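Long-range contact in precorrin-8x Methyl Mutase (Thermus thermophilus, PDB 1V9C), which probably catalyses the methyl migration that converts precorrin-8X to hydrogenobyrinate during adenosylcobalamin biosynthesis: residues F43-L48 with I181-R186. Residues are numbered along the deposited sequence; the frame is centred on the assembly and turned at random.
Sequences FEYKAL and IVTEGR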
loop_
_atom_site.group_PDB
_atom_site.type_symbol
_atom_site.label_atom_id
_atom_site.label_comp_id
_atom_site.label_asym_id
_atom_site.label_seq_id
_atom_site.Cartn_x
_atom_site.Cartn_y
_atom_site.Cartn_z
ATOM N N PHE B 43 -1.435 4.327 14.877
ATOM C CA PHE B 43 -0.706 5.262 15.720
ATOM C C PHE B 43 0.660 4.821 16.237
ATOM O O PHE B 43 1.406 5.647 16.762
ATOM C CB PHE B 43 -1.588 5.723 16.895
ATOM C CG PHE B 43 -2.598 6.751 16.503
ATOM C CD1 PHE B 43 -3.821 6.377 15.976
ATOM C CD2 PHE B 43 -2.295 8.097 16.584
ATOM C CE1 PHE B 43 -4.715 7.328 15.538
ATOM C CE2 PHE B 43 -3.196 9.057 16.143
ATOM C CZ PHE B 43 -4.397 8.671 15.624
ATOM N N GLU B 44 1.004 3.547 16.085
ATOM C CA GLU B 44 2.304 3.104 16.555
ATOM C C GLU B 44 3.453 3.743 15.793
ATOM O O GLU B 44 4.580 3.752 16.283
ATOM C CB GLU B 44 2.438 1.586 16.494
ATOM C CG GLU B 44 3.740 1.096 17.130
ATOM C CD GLU B 44 3.805 -0.415 17.302
ATOM O OE1 GLU B 44 4.759 -0.894 17.953
ATOM O OE2 GLU B 44 2.913 -1.126 16.791
ATOM N N TYR B 45 3.169 4.284 14.605
ATOM C CA TYR B 45 4.188 4.930 13.785
ATOM C C TYR B 45 4.756 6.190 14.453
ATOM O O TYR B 45 5.800 6.699 14.063
ATOM C CB TYR B 45 3.623 5.260 12.383
ATOM C CG TYR B 45 3.537 4.038 11.506
ATOM C CD1 TYR B 45 2.316 3.428 11.235
ATOM C CD2 TYR B 45 4.703 3.409 11.056
ATOM C CE1 TYR B 45 2.258 2.217 10.558
ATOM C CE2 TYR B 45 4.657 2.203 10.393
ATOM C CZ TYR B 45 3.433 1.605 10.147
ATOM O OH TYR B 45 3.402 0.383 9.519
ATOM N N LYS B 46 4.054 6.703 15.452
ATOM C CA LYS B 46 4.535 7.880 16.180
ATOM C C LYS B 46 5.812 7.479 16.926
ATOM O O LYS B 46 6.747 8.263 17.054
ATOM C CB LYS B 46 3.502 8.333 17.214
ATOM C CG LYS B 46 3.826 9.665 17.865
ATOM C CD LYS B 46 2.841 10.000 18.983
ATOM C CE LYS B 46 3.109 9.203 20.249
ATOM N NZ LYS B 46 2.060 9.458 21.283
ATOM N N ALA B 47 5.824 6.242 17.403
ATOM C CA ALA B 47 6.941 5.694 18.159
ATOM C C ALA B 47 7.954 4.926 17.306
ATOM O O ALA B 47 9.121 4.830 17.666
ATOM C CB ALA B 47 6.402 4.785 19.266
ATOM N N LEU B 48 7.513 4.390 16.175
ATOM C CA LEU B 48 8.401 3.615 15.315
ATOM C C LEU B 48 9.179 4.436 14.304
ATOM O O LEU B 48 10.226 4.011 13.830
ATOM C CB LEU B 48 7.599 2.556 14.565
ATOM C CG LEU B 48 6.710 1.633 15.404
ATOM C CD1 LEU B 48 6.071 0.600 14.477
ATOM C CD2 LEU B 48 7.539 0.938 16.508
ATOM N N ILE B 181 15.075 7.932 6.639
ATOM C CA ILE B 181 13.868 7.907 7.455
ATOM C C ILE B 181 13.507 6.435 7.479
ATOM O O ILE B 181 13.415 5.779 6.430
ATOM C CB ILE B 181 12.707 8.672 6.842
ATOM C CG1 ILE B 181 13.116 10.118 6.554
ATOM C CG2 ILE B 181 11.513 8.618 7.803
ATOM C CD1 ILE B 181 11.995 10.959 6.014
ATOM N N VAL B 182 13.309 5.922 8.685
ATOM C CA VAL B 182 13.030 4.524 8.885
ATOM C C VAL B 182 11.831 4.261 9.789
ATOM O O VAL B 182 11.513 5.069 10.657
ATOM C CB VAL B 182 14.298 3.843 9.499
ATOM C CG1 VAL B 182 13.942 2.540 10.160
ATOM C CG2 VAL B 182 15.329 3.586 8.409
ATOM N N THR B 183 11.160 3.135 9.563
ATOM C CA THR B 183 10.055 2.713 10.422
ATOM C C THR B 183 10.663 1.526 11.169
ATOM O O THR B 183 10.843 0.446 10.610
ATOM C CB THR B 183 8.792 2.241 9.633
ATOM O OG1 THR B 183 9.151 1.237 8.676
ATOM C CG2 THR B 183 8.138 3.415 8.922
ATOM N N GLU B 184 11.014 1.762 12.427
ATOM C CA GLU B 184 11.632 0.754 13.284
ATOM C C GLU B 184 10.783 -0.509 13.385
ATOM O O GLU B 184 9.557 -0.436 13.441
ATOM C CB GLU B 184 11.832 1.336 14.689
ATOM C CG GLU B 184 12.553 2.679 14.729
ATOM C CD GLU B 184 14.007 2.564 15.149
ATOM O OE1 GLU B 184 14.832 2.066 14.350
ATOM O OE2 GLU B 184 14.317 2.966 16.292
ATOM N N GLY B 185 11.439 -1.665 13.390
ATOM C CA GLY B 185 10.722 -2.913 13.523
ATOM C C GLY B 185 10.376 -3.636 12.241
ATOM O O GLY B 185 11.058 -3.472 11.223
ATOM N N ARG B 186 9.314 -4.444 12.300
ATOM C CA ARG B 186 8.873 -5.220 11.148
ATOM C C ARG B 186 7.833 -4.479 10.307
ATOM O O ARG B 186 7.542 -4.891 9.185
ATOM C CB ARG B 186 8.290 -6.563 11.594
ATOM C CG ARG B 186 9.109 -7.229 12.663
ATOM C CD ARG B 186 9.173 -8.719 12.498
ATOM N NE ARG B 186 10.553 -9.122 12.256
ATOM C CZ ARG B 186 10.993 -10.371 12.311
ATOM N NH1 ARG B 186 10.157 -11.361 12.599
ATOM N NH2 ARG B 186 12.272 -10.628 12.087
#
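Leu48 lays its branched side chain along the Glu184 carbonyl, with CB 3.7 Å from Glu184 O and both methyls beside the same oxygen. The Leu48 carbonyl faces segment 181-186 and accepts a hydrogen bond from Glu184 N, 2.8 Å from Leu48 O; the bond is fairly straight at 162°, although the position of the oxygen is less certain. Here the CA atoms of Leu48 and Glu184 come within 4.8 Å of each other.

Deeper in, Tyr45 and Thr183 cross obliquely, and the Thr183 methyl CG2 sits 4.0 Å from both CD2 and CE2 of the Tyr45 ring. Thr183 has OG1 between its backbone N and carbonyl carbon (chi1 53°), which leaves CG2 to meet the ring while the hydroxyl hydrogen-bonds to Lys187 O. Ile37 and Thr40 of helix 30-40 also touch the tyrosine.

Glu184 bends at chi2 (-103°), so its carboxylate turns away from helix 45-48 and forms a salt bridge with Arg50. Arg50 belongs to strand 49-51, the outermost strand within this chain, which runs antiparallel to 180-183 and pairs with Val182 through the backbone. The contact thus joins the short helix to the end of a strand in the doubly wound sheet, just where the chain enters strand 49-51. Its chemistry is mixed: a main-chain bond ties the two segments together, the Thr183 methyl packs on the Tyr45 ring, the Leu48 branch lies against the Glu184 carbonyl, and the glutamate charge is probably offset by Arg50.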